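Local coordinates for 4-amino-4-deoxychorismate lyase (Legionella pneumophila, PDB 3LUL), which belongs to the class IV aminotransferase family, whose members are built around a covalently held pyridoxal phosphate cofactor, at residues Met2-Ile7 with Gln104-Phe110; Phe17-Ile23 with Ile89-Ala95; Ala43-Trp47 with Ile63-Phe69; Ala160-Leu164 with Glu174-Ala178. All coordinates share one frame. Numbering follows the deposited sequence.

The chain shows how short-range and long-range closures can be layered in one fold. Starting at the N terminus, Met2-Ile7 waits about a hundred residues for Gln104-Phe110, so contact 1 closes the widest loop. Within it contact 2 joins Phe17-Ile23 to Ile89-Ala95, and within that contact 3 packs two successive helices through Ala43-Trp47 and Ile63-Phe69. Contacts 1 and 2 share a sheet: strands 84-91 and 106-113 are neighbours, with Gln107 O 2.9 Å from Ser91 N. Contact 3 touches contact 1 through Phe110 and Trp68. Contact 4 follows in series, closing a hairpin in the other large sheet, its centre about 31 Å from that of contact 1.

Contact 1 of 4, residues Met2-Ile7 with Gln104-Phe110; sequences MPTRVI and QVSQLIF
An N-terminal strand can be stitched onto a sheet edge from far along the chain, as Thr4-Val6 is here. It runs parallel to Ser106-Phe110, the axes 4.6 Å apart at 27°, with Thr4 opposite Ser106, Arg5 opposite Gln107 and Val6 opposite Leu108. Gln104 O lies 3.4 Å from Pro3 CB, and Val105 CG1 4.0 Å from Arg5 CB. Ser106 N then donates to Pro3 O (2.9 Å), and Ser106 O accepts from Arg5 N (2.8 Å); its OG and Thr4 OG1 are 3.1 Å apart, both bonded to the 60-62 loop, at Pro60 and Glu62 respectively. Gln107 (chi1 and chi2 both m) offers OE1 to Arg5 NH1 at 3.3 Å. Leu108 N bonds Arg5 O and Leu108 O receives Ile7 N, each 2.9 Å. Ile109 CG1 packs 3.9 Å from Ile7 CB. Phe110 N reaches Ile7 O through a water, while its CE2 lies 4.1 Å from Val6 CG1. The alternating ladder is that of parallel beta pairing, placing strand 4-6 at the margin of a mixed sheet.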
loop_
_atom_site.group_PDB
_atom_site.type_symbol
_atom_site.label_atom_id
_atom_site.label_comp_id
_atom_site.label_asym_id
_atom_site.label_seq_id
_atom_site.Cartn_x
_atom_site.Cartn_y
_atom_site.Cartn_z
HETATM N N MSE B 2 7.282 -25.713 -11.173
HETATM C CA MSE B 2 6.937 -24.545 -12.042
HETATM C C MSE B 2 6.493 -23.332 -11.186
HETATM O O MSE B 2 5.666 -23.478 -10.282
HETATM C CB MSE B 2 5.858 -24.968 -13.037
HETATM C CG MSE B 2 5.881 -24.203 -14.352
HETATM SE SE MSE B 2 4.700 -22.673 -14.236
HETATM C CE MSE B 2 2.985 -23.646 -14.113
ATOM N N PRO B 3 7.046 -22.135 -11.459
ATOM C CA PRO B 3 7.005 -21.134 -10.391
ATOM C C PRO B 3 5.824 -20.145 -10.401
ATOM O O PRO B 3 5.878 -19.161 -9.664
ATOM C CB PRO B 3 8.338 -20.394 -10.573
ATOM C CG PRO B 3 8.612 -20.452 -11.996
ATOM C CD PRO B 3 7.855 -21.655 -12.592
ATOM N N THR B 4 4.806 -20.388 -11.232
ATOM C CA THR B 4 3.536 -19.634 -11.199
ATOM C C THR B 4 2.379 -20.615 -11.266
ATOM O O THR B 4 2.336 -21.442 -12.171
ATOM C CB THR B 4 3.461 -18.630 -12.340
ATOM O OG1 THR B 4 4.600 -17.776 -12.247
ATOM C CG2 THR B 4 2.170 -17.791 -12.272
ATOM N N ARG B 5 1.479 -20.545 -10.289
ATOM C CA ARG B 5 0.344 -21.460 -10.182
ATOM C C ARG B 5 -0.972 -20.698 -10.319
ATOM O O ARG B 5 -1.173 -19.724 -9.614
ATOM C CB ARG B 5 0.406 -22.154 -8.807
ATOM C CG ARG B 5 -0.783 -23.042 -8.452
ATOM C CD ARG B 5 -0.451 -23.975 -7.287
ATOM N NE ARG B 5 -1.611 -24.784 -6.893
ATOM C CZ ARG B 5 -2.449 -24.517 -5.888
ATOM N NH1 ARG B 5 -2.294 -23.448 -5.111
ATOM N NH2 ARG B 5 -3.463 -25.344 -5.647
ATOM N N VAL B 6 -1.865 -21.118 -11.215
ATOM C CA VAL B 6 -3.231 -20.568 -11.179
ATOM C C VAL B 6 -4.035 -21.344 -10.135
ATOM O O VAL B 6 -4.122 -22.563 -10.214
ATOM C CB VAL B 6 -3.950 -20.606 -12.525
ATOM C CG1 VAL B 6 -5.391 -20.119 -12.366
ATOM C CG2 VAL B 6 -3.214 -19.736 -13.526
ATOM N N ILE B 7 -4.614 -20.645 -9.161
ATOM C CA ILE B 7 -5.551 -21.264 -8.207
ATOM C C ILE B 7 -6.948 -21.284 -8.863
ATOM O O ILE B 7 -7.530 -20.224 -9.124
ATOM C CB ILE B 7 -5.603 -20.525 -6.852
ATOM C CG1 ILE B 7 -4.194 -20.327 -6.268
ATOM C CG2 ILE B 7 -6.468 -21.304 -5.844
ATOM C CD1 ILE B 7 -4.184 -19.380 -5.107
ATOM N N GLN B 104 8.795 -18.551 -3.863
ATOM C CA GLN B 104 9.306 -19.376 -4.958
ATOM C C GLN B 104 8.235 -19.592 -6.026
ATOM O O GLN B 104 8.576 -19.746 -7.209
ATOM C CB GLN B 104 9.758 -20.764 -4.460
ATOM C CG GLN B 104 10.553 -20.757 -3.155
ATOM C CD GLN B 104 11.796 -21.628 -3.210
ATOM O OE1 GLN B 104 11.832 -22.726 -2.630
ATOM N NE2 GLN B 104 12.823 -21.148 -3.917
ATOM N N VAL B 105 6.965 -19.662 -5.602
ATOM C CA VAL B 105 5.838 -19.876 -6.520
ATOM C C VAL B 105 4.775 -18.787 -6.324
ATOM O O VAL B 105 4.137 -18.692 -5.260
ATOM C CB VAL B 105 5.210 -21.293 -6.382
ATOM C CG1 VAL B 105 4.049 -21.485 -7.397
ATOM C CG2 VAL B 105 6.287 -22.384 -6.550
ATOM N N SER B 106 4.624 -17.948 -7.336
ATOM C CA SER B 106 3.562 -16.954 -7.340
ATOM C C SER B 106 2.215 -17.613 -7.667
ATOM O O SER B 106 2.148 -18.712 -8.229
ATOM C CB SER B 106 3.899 -15.806 -8.295
ATOM O OG SER B 106 4.145 -16.264 -9.613
ATOM N N GLN B 107 1.141 -16.939 -7.272
ATOM C CA GLN B 107 -0.186 -17.496 -7.356
ATOM C C GLN B 107 -1.014 -16.489 -8.131
ATOM O O GLN B 107 -0.900 -15.298 -7.924
ATOM C CB GLN B 107 -0.750 -17.739 -5.957
ATOM C CG GLN B 107 0.243 -18.399 -4.974
ATOM C CD GLN B 107 0.324 -19.889 -5.142
ATOM O OE1 GLN B 107 -0.704 -20.568 -5.122
ATOM N NE2 GLN B 107 1.544 -20.422 -5.317
ATOM N N LEU B 108 -1.821 -16.980 -9.044
ATOM C CA LEU B 108 -2.662 -16.142 -9.850
ATOM C C LEU B 108 -4.109 -16.573 -9.634
ATOM O O LEU B 108 -4.402 -17.790 -9.656
ATOM C CB LEU B 108 -2.230 -16.315 -11.285
ATOM C CG LEU B 108 -2.722 -15.432 -12.408
ATOM C CD1 LEU B 108 -2.631 -13.919 -12.066
ATOM C CD2 LEU B 108 -1.926 -15.798 -13.650
ATOM N N ILE B 109 -4.997 -15.605 -9.380
ATOM C CA ILE B 109 -6.438 -15.843 -9.305
ATOM C C ILE B 109 -7.168 -14.930 -10.299
ATOM O O ILE B 109 -6.848 -13.746 -10.426
ATOM C CB ILE B 109 -6.986 -15.655 -7.878
ATOM C CG1 ILE B 109 -6.434 -16.760 -6.965
ATOM C CG2 ILE B 109 -8.564 -15.624 -7.842
ATOM C CD1 ILE B 109 -6.860 -16.622 -5.473
ATOM N N PHE B 110 -8.130 -15.510 -11.021
ATOM C CA PHE B 110 -9.036 -14.739 -11.886
ATOM C C PHE B 110 -10.456 -14.739 -11.353
ATOM O O PHE B 110 -10.967 -15.773 -10.907
ATOM C CB PHE B 110 -9.085 -15.335 -13.286
ATOM C CG PHE B 110 -7.761 -15.410 -13.963
ATOM C CD1 PHE B 110 -7.330 -14.345 -14.758
ATOM C CD2 PHE B 110 -6.959 -16.554 -13.856
ATOM C CE1 PHE B 110 -6.116 -14.411 -15.420
ATOM C CE2 PHE B 110 -5.747 -16.624 -14.520
ATOM C CZ PHE B 110 -5.330 -15.561 -15.307
HETATM O O HOH W 1 -8.742 -18.392 -10.874
#

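Contact 2 of 4, residues Phe17-Ile23 with Ile89-Ala95; sequences FGIDDRI and ILSGGPA
Asp21 (chi1 t) is the polar hub that ties the 17-23 loop to the end of strand 84-91. Its OD2 accepts from Ser91 OG at 2.9 Å; its OD1 takes Gly93 N at 3.0 Å and also Ile23 N at 3.0 Å, the latter closing an Asx turn. A type I beta turn spans Gly18 to Asp21. Main chains join where Arg22 N donates to Gly93 O (2.9 Å), beside a single bridge between Asp21 and Pro94, CA atoms 4.1 Å apart; Ala95 N to Asp20 O is a weak bond of 3.4 Å. Gly93 has phi near 98° and psi near 173°, a conformation in which a CB would jam against the preceding carbonyl. Arg22 passes along Ala95, CD to CB 3.5 Å, and its guanidinium pairs with Glu27. Ile19 of the second subunit packs on Phe17, so this junction is part of the dimer interface. Deeper in, the Ile89 CG2 methyl meets Phe17 CZ at 3.8 Å and Ile23 CD1 at 3.6 Å.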
loop_
_atom_site.group_PDB
_atom_site.type_symbol
_atom_site.label_atom_id
_atom_site.label_comp_id
_atom_site.label_asym_id
_atom_site.label_seq_id
_atom_site.Cartn_x
_atom_site.Cartn_y
_atom_site.Cartn_z
ATOM N N PHE B 17 -6.210 -16.719 -1.405
ATOM C CA PHE B 17 -4.802 -16.832 -1.031
ATOM C C PHE B 17 -4.671 -17.257 0.433
ATOM O O PHE B 17 -5.463 -16.838 1.267
ATOM C CB PHE B 17 -4.115 -15.493 -1.244
ATOM C CG PHE B 17 -4.190 -14.988 -2.670
ATOM C CD1 PHE B 17 -3.409 -15.551 -3.665
ATOM C CD2 PHE B 17 -5.038 -13.920 -3.002
ATOM C CE1 PHE B 17 -3.468 -15.074 -4.967
ATOM C CE2 PHE B 17 -5.084 -13.426 -4.284
ATOM C CZ PHE B 17 -4.310 -14.013 -5.280
ATOM N N GLY B 18 -3.669 -18.076 0.745
ATOM C CA GLY B 18 -3.501 -18.612 2.099
ATOM C C GLY B 18 -2.857 -17.530 2.967
ATOM O O GLY B 18 -2.273 -16.581 2.459
ATOM N N ILE B 19 -2.940 -17.694 4.278
ATOM C CA ILE B 19 -2.558 -16.611 5.192
ATOM C C ILE B 19 -1.039 -16.393 5.220
ATOM O O ILE B 19 -0.589 -15.349 5.617
ATOM C CB ILE B 19 -3.075 -16.899 6.614
ATOM C CG1 ILE B 19 -3.077 -15.619 7.471
ATOM C CG2 ILE B 19 -2.285 -18.033 7.237
ATOM C CD1 ILE B 19 -3.935 -14.498 6.898
ATOM N N ASP B 20 -0.271 -17.382 4.787
ATOM C CA ASP B 20 1.194 -17.250 4.643
ATOM C C ASP B 20 1.651 -16.583 3.332
ATOM O O ASP B 20 2.859 -16.508 3.070
ATOM C CB ASP B 20 1.856 -18.630 4.768
ATOM C CG ASP B 20 1.401 -19.617 3.663
ATOM O OD1 ASP B 20 0.364 -19.357 2.996
ATOM O OD2 ASP B 20 2.058 -20.672 3.468
ATOM N N ASP B 21 0.695 -16.146 2.496
ATOM C CA ASP B 21 1.004 -15.527 1.208
ATOM C C ASP B 21 1.514 -14.101 1.407
ATOM O O ASP B 21 1.010 -13.343 2.247
ATOM C CB ASP B 21 -0.232 -15.551 0.287
ATOM C CG ASP B 21 0.114 -15.348 -1.174
ATOM O OD1 ASP B 21 0.742 -14.325 -1.476
ATOM O OD2 ASP B 21 -0.252 -16.205 -2.010
ATOM N N ARG B 22 2.554 -13.737 0.655
ATOM C CA ARG B 22 3.149 -12.411 0.818
ATOM C C ARG B 22 2.216 -11.269 0.347
ATOM O O ARG B 22 2.468 -10.102 0.645
ATOM C CB ARG B 22 4.530 -12.335 0.146
ATOM C CG ARG B 22 5.551 -13.270 0.782
ATOM C CD ARG B 22 6.886 -13.217 0.102
ATOM N NE ARG B 22 7.339 -11.841 -0.151
ATOM C CZ ARG B 22 7.883 -11.031 0.770
ATOM N NH1 ARG B 22 8.087 -11.418 2.030
ATOM N NH2 ARG B 22 8.255 -9.818 0.417
ATOM N N ILE B 23 1.117 -11.601 -0.346
ATOM C CA ILE B 23 0.104 -10.606 -0.688
ATOM C C ILE B 23 -0.405 -9.881 0.551
ATOM O O ILE B 23 -0.809 -8.723 0.450
ATOM C CB ILE B 23 -1.055 -11.212 -1.552
ATOM C CG1 ILE B 23 -1.942 -10.120 -2.166
ATOM C CG2 ILE B 23 -1.952 -12.167 -0.766
ATOM C CD1 ILE B 23 -2.818 -10.651 -3.328
ATOM N N ILE B 89 -5.382 -11.265 -10.138
ATOM C CA ILE B 89 -4.535 -10.892 -9.013
ATOM C C ILE B 89 -3.369 -11.870 -8.945
ATOM O O ILE B 89 -3.597 -13.066 -8.918
ATOM C CB ILE B 89 -5.288 -10.909 -7.656
ATOM C CG1 ILE B 89 -6.545 -10.030 -7.704
ATOM C CG2 ILE B 89 -4.373 -10.408 -6.539
ATOM C CD1 ILE B 89 -7.390 -10.119 -6.398
ATOM N N LEU B 90 -2.138 -11.337 -8.947
ATOM C CA LEU B 90 -0.893 -12.124 -8.861
ATOM C C LEU B 90 -0.269 -11.818 -7.504
ATOM O O LEU B 90 0.043 -10.654 -7.205
ATOM C CB LEU B 90 0.095 -11.710 -9.945
ATOM C CG LEU B 90 1.434 -12.437 -10.001
ATOM C CD1 LEU B 90 1.246 -13.852 -10.493
ATOM C CD2 LEU B 90 2.426 -11.668 -10.902
ATOM N N SER B 91 -0.126 -12.845 -6.678
ATOM C CA SER B 91 0.486 -12.706 -5.356
ATOM C C SER B 91 1.912 -13.170 -5.400
ATOM O O SER B 91 2.273 -14.012 -6.227
ATOM C CB SER B 91 -0.237 -13.561 -4.330
ATOM O OG SER B 91 -0.022 -14.936 -4.557
ATOM N N GLY B 92 2.721 -12.641 -4.492
ATOM C CA GLY B 92 4.113 -13.095 -4.336
ATOM C C GLY B 92 4.173 -14.549 -3.904
ATOM O O GLY B 92 5.136 -15.257 -4.183
ATOM N N GLY B 93 3.125 -15.021 -3.243
ATOM C CA GLY B 93 2.990 -16.436 -2.896
ATOM C C GLY B 93 3.401 -16.775 -1.478
ATOM O O GLY B 93 3.936 -15.916 -0.756
ATOM N N PRO B 94 3.151 -18.047 -1.059
ATOM C CA PRO B 94 3.583 -18.524 0.242
ATOM C C PRO B 94 5.072 -18.396 0.383
ATOM O O PRO B 94 5.809 -18.664 -0.557
ATOM C CB PRO B 94 3.209 -20.013 0.243
ATOM C CG PRO B 94 2.174 -20.167 -0.753
ATOM C CD PRO B 94 2.325 -19.046 -1.765
ATOM N N ALA B 95 5.517 -18.004 1.561
ATOM C CA ALA B 95 6.939 -17.863 1.803
ATOM C C ALA B 95 7.174 -17.916 3.281
ATOM O O ALA B 95 6.236 -17.700 4.064
ATOM C CB ALA B 95 7.437 -16.531 1.248
#

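Contact 3 of 4, residues Ala43-Trp47 with Ile63-Phe69; sequences AYMHW and ISFDDWF
Aromatic rings, more than aliphatic branches, fill the space between these two helix starts. Trp47 (chi1 t, chi2 83°) is central: its CB sits over the five-membered ring of Trp68, 3.7 Å from the centroid, and its own five-membered ring receives Phe65 CA at 3.8 Å from the centroid. Edge-to-face pairs extend the cluster: Trp47 points its edge at the Trp68 face, Phe65 (chi1 t) its edge at the Trp47 face, and Tyr44 its edge at the Phe65 face, with Tyr44 and Phe65 centroids 5.7 Å apart. Ala43 CB meets Phe69 CD1 at 3.7 Å. Helices 43-47 and 65-69 cross at 116° with axes 10.2 Å apart at closest approach. Both indole nitrogens find backbone oxygens: Trp68 NE1 donates to Ala43 O (3.1 Å) and Trp47 NE1 to Ile63 O (3.0 Å). At the outer edge, Ser64 OG N-caps the second helix by accepting from Asp67 N at 3.1 Å. Beneath the pair, Ile33 of strand 28-36 touches His46 and Trp68, while Ile201 of helix 201-212 touches His46.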
loop_
_atom_site.group_PDB
_atom_site.type_symbol
_atom_site.label_atom_id
_atom_site.label_comp_id
_atom_site.label_asym_id
_atom_site.label_seq_id
_atom_site.Cartn_x
_atom_site.Cartn_y
_atom_site.Cartn_z
ATOM N N ALA B 43 -6.200 -8.143 -23.980
ATOM C CA ALA B 43 -5.605 -9.167 -23.132
ATOM C C ALA B 43 -4.073 -9.132 -23.188
ATOM O O ALA B 43 -3.435 -9.343 -22.176
ATOM C CB ALA B 43 -6.089 -10.550 -23.554
ATOM N N TYR B 44 -3.512 -8.877 -24.368
ATOM C CA TYR B 44 -2.047 -8.824 -24.521
ATOM C C TYR B 44 -1.478 -7.685 -23.694
ATOM O O TYR B 44 -0.554 -7.891 -22.904
ATOM C CB TYR B 44 -1.593 -8.709 -25.995
ATOM C CG TYR B 44 -0.110 -8.488 -26.033
ATOM C CD1 TYR B 44 0.409 -7.231 -26.216
ATOM C CD2 TYR B 44 0.779 -9.535 -25.806
ATOM C CE1 TYR B 44 1.748 -7.001 -26.201
ATOM C CE2 TYR B 44 2.155 -9.307 -25.795
ATOM C CZ TYR B 44 2.625 -8.028 -25.994
ATOM O OH TYR B 44 3.966 -7.720 -25.994
HETATM N N MSE B 45 -2.021 -6.483 -23.861
HETATM C CA MSE B 45 -1.444 -5.355 -23.136
HETATM C C MSE B 45 -1.504 -5.512 -21.617
HETATM O O MSE B 45 -0.576 -5.094 -20.916
HETATM C CB MSE B 45 -2.038 -4.009 -23.618
HETATM C CG MSE B 45 -1.637 -3.682 -25.043
HETATM SE SE MSE B 45 -2.512 -2.051 -25.662
HETATM C CE MSE B 45 -1.275 -0.877 -24.801
ATOM N N HIS B 46 -2.581 -6.119 -21.116
ATOM C CA HIS B 46 -2.701 -6.436 -19.687
ATOM C C HIS B 46 -1.652 -7.461 -19.244
ATOM O O HIS B 46 -1.030 -7.308 -18.205
ATOM C CB HIS B 46 -4.106 -6.948 -19.388
ATOM C CG HIS B 46 -5.142 -5.877 -19.425
ATOM N ND1 HIS B 46 -5.230 -4.902 -18.453
ATOM C CD2 HIS B 46 -6.146 -5.624 -20.309
ATOM C CE1 HIS B 46 -6.223 -4.074 -18.749
ATOM N NE2 HIS B 46 -6.810 -4.504 -19.856
ATOM N N TRP B 47 -1.480 -8.515 -20.037
ATOM C CA TRP B 47 -0.422 -9.523 -19.748
ATOM C C TRP B 47 0.964 -8.906 -19.733
ATOM O O TRP B 47 1.809 -9.217 -18.896
ATOM C CB TRP B 47 -0.529 -10.628 -20.817
ATOM C CG TRP B 47 0.482 -11.709 -20.762
ATOM C CD1 TRP B 47 0.452 -12.834 -19.963
ATOM C CD2 TRP B 47 1.686 -11.781 -21.518
ATOM N NE1 TRP B 47 1.554 -13.616 -20.215
ATOM C CE2 TRP B 47 2.336 -12.988 -21.155
ATOM C CE3 TRP B 47 2.280 -10.949 -22.474
ATOM C CZ2 TRP B 47 3.552 -13.364 -21.706
ATOM C CZ3 TRP B 47 3.488 -11.323 -23.023
ATOM C CH2 TRP B 47 4.106 -12.531 -22.647
ATOM N N ILE B 63 3.720 -17.646 -17.037
ATOM C CA ILE B 63 2.496 -18.050 -17.719
ATOM C C ILE B 63 2.580 -17.427 -19.103
ATOM O O ILE B 63 2.781 -16.224 -19.228
ATOM C CB ILE B 63 1.234 -17.636 -16.950
ATOM C CG1 ILE B 63 -0.028 -18.065 -17.722
ATOM C CG2 ILE B 63 1.194 -16.144 -16.648
ATOM C CD1 ILE B 63 -1.335 -17.913 -16.869
ATOM N N SER B 64 2.433 -18.246 -20.135
ATOM C CA SER B 64 2.562 -17.745 -21.500
ATOM C C SER B 64 1.343 -16.891 -21.827
ATOM O O SER B 64 0.293 -16.994 -21.161
ATOM C CB SER B 64 2.698 -18.913 -22.481
ATOM O OG SER B 64 1.472 -19.624 -22.545
ATOM N N PHE B 65 1.449 -16.032 -22.840
ATOM C CA PHE B 65 0.289 -15.263 -23.249
ATOM C C PHE B 65 -0.885 -16.165 -23.647
ATOM O O PHE B 65 -2.031 -15.888 -23.312
ATOM C CB PHE B 65 0.609 -14.299 -24.404
ATOM C CG PHE B 65 -0.614 -13.638 -24.945
ATOM C CD1 PHE B 65 -1.311 -12.717 -24.147
ATOM C CD2 PHE B 65 -1.136 -13.988 -26.182
ATOM C CE1 PHE B 65 -2.464 -12.127 -24.605
ATOM C CE2 PHE B 65 -2.306 -13.397 -26.654
ATOM C CZ PHE B 65 -2.984 -12.471 -25.855
ATOM N N ASP B 66 -0.595 -17.210 -24.426
ATOM C CA ASP B 66 -1.659 -18.104 -24.881
ATOM C C ASP B 66 -2.393 -18.745 -23.688
ATOM O O ASP B 66 -3.619 -18.876 -23.724
ATOM C CB ASP B 66 -1.107 -19.154 -25.831
ATOM C CG ASP B 66 -0.704 -18.562 -27.187
ATOM O OD1 ASP B 66 -1.177 -17.462 -27.548
ATOM O OD2 ASP B 66 0.085 -19.207 -27.897
ATOM N N ASP B 67 -1.644 -19.185 -22.675
ATOM C CA ASP B 67 -2.263 -19.795 -21.497
ATOM C C ASP B 67 -3.079 -18.755 -20.706
ATOM O O ASP B 67 -4.202 -19.045 -20.245
ATOM C CB ASP B 67 -1.229 -20.472 -20.587
ATOM C CG ASP B 67 -0.709 -21.801 -21.160
ATOM O OD1 ASP B 67 -1.230 -22.313 -22.173
ATOM O OD2 ASP B 67 0.225 -22.344 -20.569
ATOM N N TRP B 68 -2.534 -17.546 -20.603
ATOM C CA TRP B 68 -3.240 -16.418 -19.977
ATOM C C TRP B 68 -4.563 -16.204 -20.669
ATOM O O TRP B 68 -5.615 -16.165 -20.028
ATOM C CB TRP B 68 -2.373 -15.183 -20.100
ATOM C CG TRP B 68 -2.983 -13.826 -19.919
ATOM C CD1 TRP B 68 -3.423 -13.001 -20.905
ATOM C CD2 TRP B 68 -3.078 -13.085 -18.705
ATOM N NE1 TRP B 68 -3.835 -11.807 -20.384
ATOM C CE2 TRP B 68 -3.625 -11.826 -19.030
ATOM C CE3 TRP B 68 -2.774 -13.360 -17.372
ATOM C CZ2 TRP B 68 -3.894 -10.864 -18.075
ATOM C CZ3 TRP B 68 -3.023 -12.393 -16.417
ATOM C CH2 TRP B 68 -3.591 -11.162 -16.766
ATOM N N PHE B 69 -4.503 -16.070 -21.992
ATOM C CA PHE B 69 -5.712 -15.813 -22.774
ATOM C C PHE B 69 -6.721 -16.947 -22.584
ATOM O O PHE B 69 -7.886 -16.698 -22.318
ATOM C CB PHE B 69 -5.365 -15.600 -24.255
ATOM C CG PHE B 69 -6.529 -15.107 -25.089
ATOM C CD1 PHE B 69 -6.757 -13.736 -25.246
ATOM C CD2 PHE B 69 -7.357 -16.006 -25.732
ATOM C CE1 PHE B 69 -7.819 -13.273 -26.020
ATOM C CE2 PHE B 69 -8.432 -15.554 -26.525
ATOM C CZ PHE B 69 -8.646 -14.187 -26.674
#

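Contact 4 of 4, residues Ala160-Leu164 with Glu174-Ala178; sequences ADDAL and ETTCA
This is a buried, largely side-chain-mediated closure of the beta hairpin formed by strands 162-167 and 172-175, illustrating how an acidic residue can bind a strand end where backbone pairing is failing. Asp162 (chi1 t) points its CB toward the other segment, and its carboxylate holds two successive threonines: OD1 accepts from Thr176 OG1 at a short 2.5 Å, and OD2 from Thr175 OG1 at 3.2 Å. Its OD1 also takes Ala163 N, 2.8 Å away, which helps fix the side chain. Both threonines have chi1 p. Thr175 OG1 in turn accepts Cys177 N at 3.3 Å, an ST turn, and Thr175 N bonds Ala178 O at 2.9 Å, so the chain curls away after the strand. Across the backbones, Thr176 N to Ala163 O is weak at 3.4 Å, while Leu164 and Thr175 stand side by side, CD1 to CG2 3.8 Å. Glu174 points its CB away from this pairing; its OE1 is hydrogen-bonded to Leu198 N and more weakly to N1 of the modified residue LLP at position 141, placing the contact beside the cofactor. Strand 122-131 pairs in parallel with strand 162-167, helix 146-157 packs on Ala163 and Thr176, and Leu235 of strand 232-237 touches Thr175.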
loop_
_atom_site.group_PDB
_atom_site.type_symbol
_atom_site.label_atom_id
_atom_site.label_comp_id
_atom_site.label_asym_id
_atom_site.label_seq_id
_atom_site.Cartn_x
_atom_site.Cartn_y
_atom_site.Cartn_z
ATOM N N ALA B 160 -18.245 14.947 -3.671
ATOM C CA ALA B 160 -17.589 14.641 -4.953
ATOM C C ALA B 160 -17.634 13.145 -5.235
ATOM O O ALA B 160 -18.167 12.373 -4.438
ATOM C CB ALA B 160 -16.171 15.130 -4.931
ATOM N N ASP B 161 -17.053 12.736 -6.349
ATOM C CA ASP B 161 -17.043 11.337 -6.770
ATOM C C ASP B 161 -15.677 10.660 -6.642
ATOM O O ASP B 161 -15.612 9.459 -6.379
ATOM C CB ASP B 161 -17.519 11.229 -8.216
ATOM C CG ASP B 161 -18.921 11.791 -8.390
ATOM O OD1 ASP B 161 -19.825 11.325 -7.662
ATOM O OD2 ASP B 161 -19.095 12.723 -9.185
ATOM N N ASP B 162 -14.602 11.397 -6.876
ATOM C CA ASP B 162 -13.268 10.785 -6.971
ATOM C C ASP B 162 -12.281 11.872 -6.594
ATOM O O ASP B 162 -12.668 13.051 -6.451
ATOM C CB ASP B 162 -13.064 10.229 -8.383
ATOM C CG ASP B 162 -11.903 9.205 -8.507
ATOM O OD1 ASP B 162 -11.178 8.930 -7.513
ATOM O OD2 ASP B 162 -11.725 8.717 -9.655
ATOM N N ALA B 163 -11.030 11.467 -6.379
ATOM C CA ALA B 163 -9.957 12.321 -5.905
ATOM C C ALA B 163 -8.845 12.349 -6.934
ATOM O O ALA B 163 -8.575 11.330 -7.584
ATOM C CB ALA B 163 -9.403 11.768 -4.599
ATOM N N LEU B 164 -8.212 13.509 -7.060
ATOM C CA LEU B 164 -7.109 13.785 -7.951
ATOM C C LEU B 164 -5.830 14.072 -7.150
ATOM O O LEU B 164 -5.810 14.927 -6.236
ATOM C CB LEU B 164 -7.441 14.978 -8.832
ATOM C CG LEU B 164 -6.462 15.317 -9.935
ATOM C CD1 LEU B 164 -6.400 14.217 -11.027
ATOM C CD2 LEU B 164 -6.907 16.677 -10.568
ATOM N N GLU B 174 -2.866 11.578 -11.473
ATOM C CA GLU B 174 -4.004 10.732 -11.848
ATOM C C GLU B 174 -5.005 10.732 -10.727
ATOM O O GLU B 174 -4.745 11.313 -9.671
ATOM C CB GLU B 174 -3.489 9.308 -12.085
ATOM C CG GLU B 174 -2.869 8.718 -10.853
ATOM C CD GLU B 174 -2.030 7.488 -11.113
ATOM O OE1 GLU B 174 -1.975 7.023 -12.266
ATOM O OE2 GLU B 174 -1.483 6.965 -10.127
ATOM N N THR B 175 -6.153 10.081 -10.934
ATOM C CA THR B 175 -7.100 9.870 -9.855
ATOM C C THR B 175 -6.863 8.546 -9.101
ATOM O O THR B 175 -5.805 7.923 -9.229
ATOM C CB THR B 175 -8.587 9.942 -10.364
ATOM O OG1 THR B 175 -8.911 8.769 -11.112
ATOM C CG2 THR B 175 -8.828 11.242 -11.187
ATOM N N THR B 176 -7.840 8.130 -8.311
ATOM C CA THR B 176 -7.785 6.821 -7.625
ATOM C C THR B 176 -7.861 5.613 -8.556
ATOM O O THR B 176 -7.537 4.491 -8.158
ATOM C CB THR B 176 -8.910 6.661 -6.611
ATOM O OG1 THR B 176 -10.188 6.598 -7.272
ATOM C CG2 THR B 176 -8.887 7.808 -5.582
ATOM N N CYS B 177 -8.339 5.823 -9.781
ATOM C CA CYS B 177 -8.579 4.699 -10.691
ATOM C C CYS B 177 -8.452 5.010 -12.177
ATOM O O CYS B 177 -8.798 4.171 -13.005
ATOM C CB CYS B 177 -9.994 4.168 -10.404
ATOM S SG CYS B 177 -11.287 5.328 -10.881
ATOM N N ALA B 178 -7.914 6.172 -12.530
ATOM C CA ALA B 178 -7.954 6.620 -13.903
ATOM C C ALA B 178 -6.893 7.669 -14.195
ATOM O O ALA B 178 -6.455 8.405 -13.290
ATOM C CB ALA B 178 -9.372 7.139 -14.241
#